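Local coordinates for metazoan TIR-STING fusion (Crassostrea gigas, PDB 6WT6), which joins a TIR domain to a STING ligand-binding domain in one polypeptide, as a metazoan member of the STING family, at residues Y184-L195 with I316-C327. Sequence-based numbering, arbitrary orientation.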
ATOM      1  N   TYR A 184      -9.109   0.220  -6.587  1.00 19.57           N
ATOM      2  CA  TYR A 184      -9.774   1.232  -7.399  1.00 20.55           C
ATOM      3  C   TYR A 184      -9.444   1.060  -8.879  1.00 24.34           C
ATOM      4  O   TYR A 184     -10.300   0.627  -9.657  1.00 25.37           O
ATOM      5  CB  TYR A 184      -9.375   2.627  -6.912  1.00 18.40           C
ATOM      6  CG  TYR A 184      -9.973   3.777  -7.686  1.00 21.96           C
ATOM      7  CD1 TYR A 184     -11.333   4.043  -7.638  1.00 23.78           C
ATOM      8  CD2 TYR A 184      -9.169   4.614  -8.447  1.00 25.93           C
ATOM      9  CE1 TYR A 184     -11.880   5.102  -8.337  1.00 28.41           C
ATOM     10  CE2 TYR A 184      -9.706   5.680  -9.149  1.00 26.81           C
ATOM     11  CZ  TYR A 184     -11.058   5.918  -9.092  1.00 25.19           C
ATOM     12  OH  TYR A 184     -11.593   6.974  -9.788  1.00 21.44           O
ATOM     13  N   TYR A 185      -8.206   1.375  -9.278  1.00 25.19           N
ATOM     14  CA  TYR A 185      -7.863   1.370 -10.702  1.00 26.07           C
ATOM     15  C   TYR A 185      -7.854  -0.023 -11.309  1.00 24.74           C
ATOM     16  O   TYR A 185      -8.024  -0.151 -12.526  1.00 24.13           O
ATOM     17  CB  TYR A 185      -6.500   2.034 -10.944  1.00 22.86           C
ATOM     18  CG  TYR A 185      -6.572   3.536 -11.039  1.00 20.77           C
ATOM     19  CD1 TYR A 185      -7.202   4.153 -12.114  1.00 25.95           C
ATOM     20  CD2 TYR A 185      -6.023   4.336 -10.052  1.00 22.64           C
ATOM     21  CE1 TYR A 185      -7.280   5.532 -12.201  1.00 21.05           C
ATOM     22  CE2 TYR A 185      -6.091   5.709 -10.133  1.00 28.49           C
ATOM     23  CZ  TYR A 185      -6.721   6.298 -11.207  1.00 26.35           C
ATOM     24  OH  TYR A 185      -6.788   7.661 -11.274  1.00 36.39           O
ATOM     25  N   GLY A 186      -7.651  -1.062 -10.504  1.00 23.28           N
ATOM     26  CA  GLY A 186      -7.648  -2.402 -11.054  1.00 17.29           C
ATOM     27  C   GLY A 186      -9.009  -3.034 -11.208  1.00 22.19           C
ATOM     28  O   GLY A 186      -9.116  -4.079 -11.856  1.00 25.26           O
ATOM     29  N   TYR A 187     -10.058  -2.425 -10.656  1.00 19.17           N
ATOM     30  CA  TYR A 187     -11.355  -3.092 -10.600  1.00 22.55           C
ATOM     31  C   TYR A 187     -12.519  -2.114 -10.475  1.00 21.83           C
ATOM     32  O   TYR A 187     -13.349  -2.016 -11.385  1.00 26.30           O
ATOM     33  CB  TYR A 187     -11.377  -4.087  -9.428  1.00 23.51           C
ATOM     34  CG  TYR A 187     -12.659  -4.879  -9.299  1.00 24.10           C
ATOM     35  CD1 TYR A 187     -13.051  -5.772 -10.290  1.00 28.74           C
ATOM     36  CD2 TYR A 187     -13.471  -4.749  -8.182  1.00 24.51           C
ATOM     37  CE1 TYR A 187     -14.226  -6.504 -10.176  1.00 26.46           C
ATOM     38  CE2 TYR A 187     -14.647  -5.484  -8.056  1.00 24.18           C
ATOM     39  CZ  TYR A 187     -15.018  -6.355  -9.056  1.00 24.43           C
ATOM     40  OH  TYR A 187     -16.181  -7.082  -8.943  1.00 28.34           O
ATOM     41  N   LEU A 188     -12.600  -1.403  -9.342  1.00 19.31           N
ATOM     42  CA  LEU A 188     -13.769  -0.570  -9.073  1.00 21.19           C
ATOM     43  C   LEU A 188     -13.939   0.508 -10.140  1.00 22.74           C
ATOM     44  O   LEU A 188     -15.040   0.703 -10.667  1.00 24.09           O
ATOM     45  CB  LEU A 188     -13.668   0.047  -7.675  1.00 21.90           C
ATOM     46  CG  LEU A 188     -13.853  -0.905  -6.478  1.00 22.35           C
ATOM     47  CD1 LEU A 188     -13.958  -0.138  -5.159  1.00 20.24           C
ATOM     48  CD2 LEU A 188     -15.066  -1.800  -6.674  1.00 20.02           C
ATOM     49  N   LYS A 189     -12.852   1.199 -10.493  1.00 20.23           N
ATOM     50  CA  LYS A 189     -12.911   2.240 -11.519  1.00 21.68           C
ATOM     51  C   LYS A 189     -13.383   1.694 -12.862  1.00 27.98           C
ATOM     52  O   LYS A 189     -13.955   2.444 -13.663  1.00 25.48           O
ATOM     53  CB  LYS A 189     -11.538   2.909 -11.663  1.00 22.01           C
ATOM     54  CG  LYS A 189     -11.452   4.038 -12.686  1.00 32.36           C
ATOM     55  CD  LYS A 189     -12.431   5.168 -12.384  1.00 32.12           C
ATOM     56  CE  LYS A 189     -12.191   6.360 -13.297  1.00 28.49           C
ATOM     57  NZ  LYS A 189     -13.153   7.470 -13.060  1.00 27.76           N
ATOM     58  N   ILE A 190     -13.194   0.396 -13.107  1.00 30.73           N
ATOM     59  CA  ILE A 190     -13.585  -0.197 -14.382  1.00 26.81           C
ATOM     60  C   ILE A 190     -15.074  -0.534 -14.400  1.00 29.22           C
ATOM     61  O   ILE A 190     -15.779  -0.238 -15.372  1.00 28.57           O
ATOM     62  CB  ILE A 190     -12.728  -1.443 -14.668  1.00 30.56           C
ATOM     63  CG1 ILE A 190     -11.244  -1.085 -14.625  1.00 34.37           C
ATOM     64  CG2 ILE A 190     -13.101  -2.053 -16.011  1.00 27.54           C
ATOM     65  CD1 ILE A 190     -10.322  -2.292 -14.612  1.00 35.27           C
ATOM     66  N   ILE A 191     -15.585  -1.140 -13.323  1.00 25.65           N
ATOM     67  CA  ILE A 191     -16.920  -1.728 -13.353  1.00 21.76           C
ATOM     68  C   ILE A 191     -17.987  -0.798 -12.778  1.00 23.19           C
ATOM     69  O   ILE A 191     -19.129  -0.797 -13.252  1.00 27.45           O
ATOM     70  CB  ILE A 191     -16.923  -3.092 -12.634  1.00 30.11           C
ATOM     71  CG1 ILE A 191     -16.472  -2.954 -11.179  1.00 30.34           C
ATOM     72  CG2 ILE A 191     -16.018  -4.080 -13.364  1.00 30.55           C
ATOM     73  CD1 ILE A 191     -17.568  -3.224 -10.183  1.00 36.70           C
ATOM     74  N   LEU A 192     -17.634   0.008 -11.772  1.00 20.77           N
ATOM     75  CA  LEU A 192     -18.643   0.824 -11.092  1.00 22.10           C
ATOM     76  C   LEU A 192     -19.307   1.888 -11.968  1.00 30.42           C
ATOM     77  O   LEU A 192     -20.534   2.060 -11.842  1.00 27.85           O
ATOM     78  CB  LEU A 192     -18.041   1.489  -9.845  1.00 17.13           C
ATOM     79  CG  LEU A 192     -17.729   0.647  -8.597  1.00 19.87           C
ATOM     80  CD1 LEU A 192     -17.471   1.546  -7.388  1.00 16.91           C
ATOM     81  CD2 LEU A 192     -18.834  -0.367  -8.287  1.00 17.71           C
ATOM     82  N   PRO A 193     -18.594   2.639 -12.833  1.00 33.64           N
ATOM     83  CA  PRO A 193     -19.234   3.788 -13.506  1.00 33.41           C
ATOM     84  C   PRO A 193     -20.548   3.486 -14.207  1.00 33.55           C
ATOM     85  O   PRO A 193     -21.460   4.320 -14.157  1.00 35.10           O
ATOM     86  CB  PRO A 193     -18.158   4.241 -14.502  1.00 36.31           C
ATOM     87  CG  PRO A 193     -16.891   3.897 -13.835  1.00 36.16           C
ATOM     88  CD  PRO A 193     -17.148   2.595 -13.125  1.00 33.74           C
ATOM     89  N   ASP A 194     -20.687   2.329 -14.851  1.00 33.10           N
ATOM     90  CA  ASP A 194     -21.931   1.982 -15.527  1.00 34.28           C
ATOM     91  C   ASP A 194     -22.652   0.798 -14.890  1.00 36.11           C
ATOM     92  O   ASP A 194     -23.615   0.288 -15.472  1.00 42.25           O
ATOM     93  CB  ASP A 194     -21.673   1.703 -17.011  1.00 32.39           C
ATOM     94  CG  ASP A 194     -21.507   2.977 -17.827  1.00 37.43           C
ATOM     95  OD1 ASP A 194     -21.966   4.047 -17.365  1.00 38.21           O
ATOM     96  OD2 ASP A 194     -20.926   2.912 -18.933  1.00 37.34           O
ATOM     97  N   LEU A 195     -22.228   0.362 -13.701  1.00 34.64           N
ATOM     98  CA  LEU A 195     -22.834  -0.819 -13.086  1.00 30.03           C
ATOM     99  C   LEU A 195     -24.293  -0.575 -12.712  1.00 30.48           C
ATOM    100  O   LEU A 195     -25.129  -1.479 -12.844  1.00 28.77           O
ATOM    101  CB  LEU A 195     -22.020  -1.244 -11.864  1.00 27.24           C
ATOM    102  CG  LEU A 195     -22.455  -2.461 -11.043  1.00 31.71           C
ATOM    103  CD1 LEU A 195     -21.232  -3.211 -10.544  1.00 31.54           C
ATOM    104  CD2 LEU A 195     -23.309  -2.027  -9.863  1.00 34.96           C
ATOM    105  N   ILE A 316     -11.345   7.942  -2.053  1.00 26.22           N
ATOM    106  CA  ILE A 316     -11.155   7.863  -3.497  1.00 21.28           C
ATOM    107  C   ILE A 316     -12.497   7.747  -4.207  1.00 25.80           C
ATOM    108  O   ILE A 316     -12.755   8.444  -5.195  1.00 37.53           O
ATOM    109  CB  ILE A 316     -10.231   6.683  -3.842  1.00 25.71           C
ATOM    110  CG1 ILE A 316      -8.860   6.872  -3.192  1.00 24.69           C
ATOM    111  CG2 ILE A 316     -10.103   6.526  -5.347  1.00 26.85           C
ATOM    112  CD1 ILE A 316      -7.996   5.644  -3.261  1.00 25.62           C
ATOM    113  N   LEU A 317     -13.373   6.867  -3.714  1.00 25.05           N
ATOM    114  CA  LEU A 317     -14.658   6.651  -4.371  1.00 25.24           C
ATOM    115  C   LEU A 317     -15.524   7.905  -4.329  1.00 31.94           C
ATOM    116  O   LEU A 317     -16.134   8.278  -5.339  1.00 36.15           O
ATOM    117  CB  LEU A 317     -15.390   5.468  -3.731  1.00 23.93           C
ATOM    118  CG  LEU A 317     -14.767   4.077  -3.916  1.00 26.86           C
ATOM    119  CD1 LEU A 317     -15.492   3.033  -3.076  1.00 29.68           C
ATOM    120  CD2 LEU A 317     -14.755   3.660  -5.380  1.00 27.35           C
ATOM    121  N   ASP A 318     -15.588   8.576  -3.175  1.00 33.02           N
ATOM    122  CA  ASP A 318     -16.407   9.781  -3.074  1.00 39.98           C
ATOM    123  C   ASP A 318     -15.796  10.965  -3.810  1.00 39.85           C
ATOM    124  O   ASP A 318     -16.511  11.920  -4.124  1.00 45.37           O
ATOM    125  CB  ASP A 318     -16.650  10.143  -1.610  1.00 42.03           C
ATOM    126  CG  ASP A 318     -17.626   9.205  -0.940  1.00 46.89           C
ATOM    127  OD1 ASP A 318     -18.393   8.537  -1.663  1.00 48.97           O
ATOM    128  OD2 ASP A 318     -17.629   9.132   0.307  1.00 51.22           O
ATOM    129  N   THR A 319     -14.493  10.925  -4.088  1.00 39.24           N
ATOM    130  CA  THR A 319     -13.873  11.951  -4.918  1.00 42.82           C
ATOM    131  C   THR A 319     -14.273  11.799  -6.382  1.00 42.56           C
ATOM    132  O   THR A 319     -14.395  12.799  -7.100  1.00 48.30           O
ATOM    133  CB  THR A 319     -12.350  11.885  -4.754  1.00 48.23           C
ATOM    134  OG1 THR A 319     -11.971  12.548  -3.542  1.00 48.48           O
ATOM    135  CG2 THR A 319     -11.622  12.522  -5.938  1.00 53.24           C
ATOM    136  N   ASP A 320     -14.510  10.566  -6.829  1.00 36.30           N
ATOM    137  CA  ASP A 320     -14.810  10.288  -8.225  1.00 30.13           C
ATOM    138  C   ASP A 320     -16.320  10.338  -8.433  1.00 29.51           C
ATOM    139  O   ASP A 320     -17.033   9.476  -7.899  1.00 35.30           O
ATOM    140  CB  ASP A 320     -14.253   8.927  -8.618  1.00 26.05           C
ATOM    141  CG  ASP A 320     -14.380   8.637 -10.094  1.00 26.27           C
ATOM    142  OD1 ASP A 320     -15.067   9.399 -10.805  1.00 31.83           O
ATOM    143  OD2 ASP A 320     -13.784   7.638 -10.545  1.00 27.96           O
ATOM    144  N   PRO A 321     -16.844  11.300  -9.196  1.00 29.16           N
ATOM    145  CA  PRO A 321     -18.308  11.445  -9.285  1.00 30.26           C
ATOM    146  C   PRO A 321     -19.009  10.292  -9.986  1.00 28.57           C
ATOM    147  O   PRO A 321     -20.187  10.041  -9.700  1.00 30.85           O
ATOM    148  CB  PRO A 321     -18.483  12.765 -10.054  1.00 30.38           C
ATOM    149  CG  PRO A 321     -17.183  13.498  -9.846  1.00 29.14           C
ATOM    150  CD  PRO A 321     -16.138  12.425  -9.830  1.00 26.08           C
ATOM    151  N   GLU A 322     -18.339   9.587 -10.892  1.00 30.08           N
ATOM    152  CA  GLU A 322     -18.946   8.455 -11.579  1.00 29.89           C
ATOM    153  C   GLU A 322     -18.793   7.143 -10.815  1.00 29.53           C
ATOM    154  O   GLU A 322     -19.297   6.115 -11.279  1.00 36.64           O
ATOM    155  CB  GLU A 322     -18.356   8.308 -12.995  1.00 29.87           C
ATOM    156  CG  GLU A 322     -16.863   8.016 -13.047  1.00 30.32           C
ATOM    157  CD  GLU A 322     -16.385   7.629 -14.440  1.00 35.53           C
ATOM    158  OE1 GLU A 322     -17.166   7.765 -15.404  1.00 36.31           O
ATOM    159  OE2 GLU A 322     -15.227   7.181 -14.572  1.00 37.38           O
ATOM    160  N   CYS A 323     -18.122   7.149  -9.661  1.00 25.18           N
ATOM    161  CA  CYS A 323     -17.994   5.961  -8.825  1.00 24.37           C
ATOM    162  C   CYS A 323     -18.679   6.080  -7.474  1.00 30.80           C
ATOM    163  O   CYS A 323     -19.093   5.058  -6.921  1.00 34.39           O
ATOM    164  CB  CYS A 323     -16.515   5.612  -8.587  1.00 19.78           C
ATOM    165  SG  CYS A 323     -15.699   4.783  -9.969  1.00 25.03           S
ATOM    166  N   SER A 324     -18.799   7.283  -6.919  1.00 35.12           N
ATOM    167  CA  SER A 324     -19.503   7.435  -5.655  1.00 39.74           C
ATOM    168  C   SER A 324     -20.985   7.137  -5.843  1.00 41.62           C
ATOM    169  O   SER A 324     -21.550   7.334  -6.922  1.00 39.18           O
ATOM    170  CB  SER A 324     -19.309   8.843  -5.096  1.00 41.63           C
ATOM    171  OG  SER A 324     -19.834   9.813  -5.976  1.00 43.78           O
ATOM    172  N   LYS A 325     -21.609   6.635  -4.779  1.00 43.72           N
ATOM    173  CA  LYS A 325     -22.993   6.174  -4.781  1.00 45.98           C
ATOM    174  C   LYS A 325     -23.228   5.010  -5.739  1.00 40.77           C
ATOM    175  O   LYS A 325     -24.381   4.704  -6.062  1.00 46.63           O
ATOM    176  CB  LYS A 325     -23.971   7.318  -5.100  1.00 50.29           C
ATOM    177  CG  LYS A 325     -23.913   8.493  -4.134  1.00 52.65           C
ATOM    178  CD  LYS A 325     -24.886   9.596  -4.544  1.00 55.96           C
ATOM    179  CE  LYS A 325     -24.574  10.137  -5.943  1.00 57.91           C
ATOM    180  NZ  LYS A 325     -25.447  11.292  -6.318  1.00 59.99           N
ATOM    181  N   LYS A 326     -22.168   4.352  -6.211  1.00 31.41           N
ATOM    182  CA  LYS A 326     -22.322   3.173  -7.053  1.00 30.19           C
ATOM    183  C   LYS A 326     -22.096   1.872  -6.295  1.00 29.66           C
ATOM    184  O   LYS A 326     -22.505   0.811  -6.776  1.00 28.65           O
ATOM    185  CB  LYS A 326     -21.364   3.236  -8.252  1.00 26.94           C
ATOM    186  CG  LYS A 326     -21.643   4.384  -9.225  1.00 31.03           C
ATOM    187  CD  LYS A 326     -22.928   4.159 -10.021  1.00 29.91           C
ATOM    188  CE  LYS A 326     -23.290   5.371 -10.876  1.00 28.56           C
ATOM    189  NZ  LYS A 326     -22.180   5.777 -11.778  1.00 27.83           N
ATOM    190  N   CYS A 327     -21.464   1.930  -5.128  1.00 27.29           N
ATOM    191  CA  CYS A 327     -21.272   0.748  -4.310  1.00 29.31           C
ATOM    192  C   CYS A 327     -21.544   1.100  -2.856  1.00 31.55           C
ATOM    193  O   CYS A 327     -21.532   2.269  -2.463  1.00 30.81           O
ATOM    194  CB  CYS A 327     -19.860   0.172  -4.482  1.00 26.15           C
ATOM    195  SG  CYS A 327     -18.564   1.103  -3.661  1.00 25.95           S
TER
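In the STING ligand-binding domain of this fusion, the long helix 176-204 packs against the end of helix 299-319 and the loop leading into strand 327-332, and Y184, K189 and D320 illustrate how a helix-to-strand loop is tied down by a buried carboxylate. D320, the first residue to leave helical geometry, offers OD2 to two donors: Y184 OH, whose modelled 2.4 Å is very short and uncertain in exact length at this resolution, and K189 NZ at 2.6 Å, the lysine arriving on the syn side. K189 NZ also forms a salt bridge with E322 OE2, on its anti side, at 2.6 Å, so one ammonium joins two carboxylates and probably offsets their charge. The D320 carboxylate is further steadied by an Asx turn, E322 N approaching its OD1 from above the carboxylate plane. A chi1 of 179° sends the Y184 ring across to helix 299-319, where I316 CG2 covers the face opposite K189 CB in a CH-pi contact 3.5 Å from the centroid. Farther along, L192 CD1 packs among L317 CD2, the C323 carbonyl and C327 SG, while C323 SG rests against L192 CB. At P193, CA lies 3.2 Å from E322 O, and K326 NZ bonds both E322 O and P193 O, each at 2.9 Å.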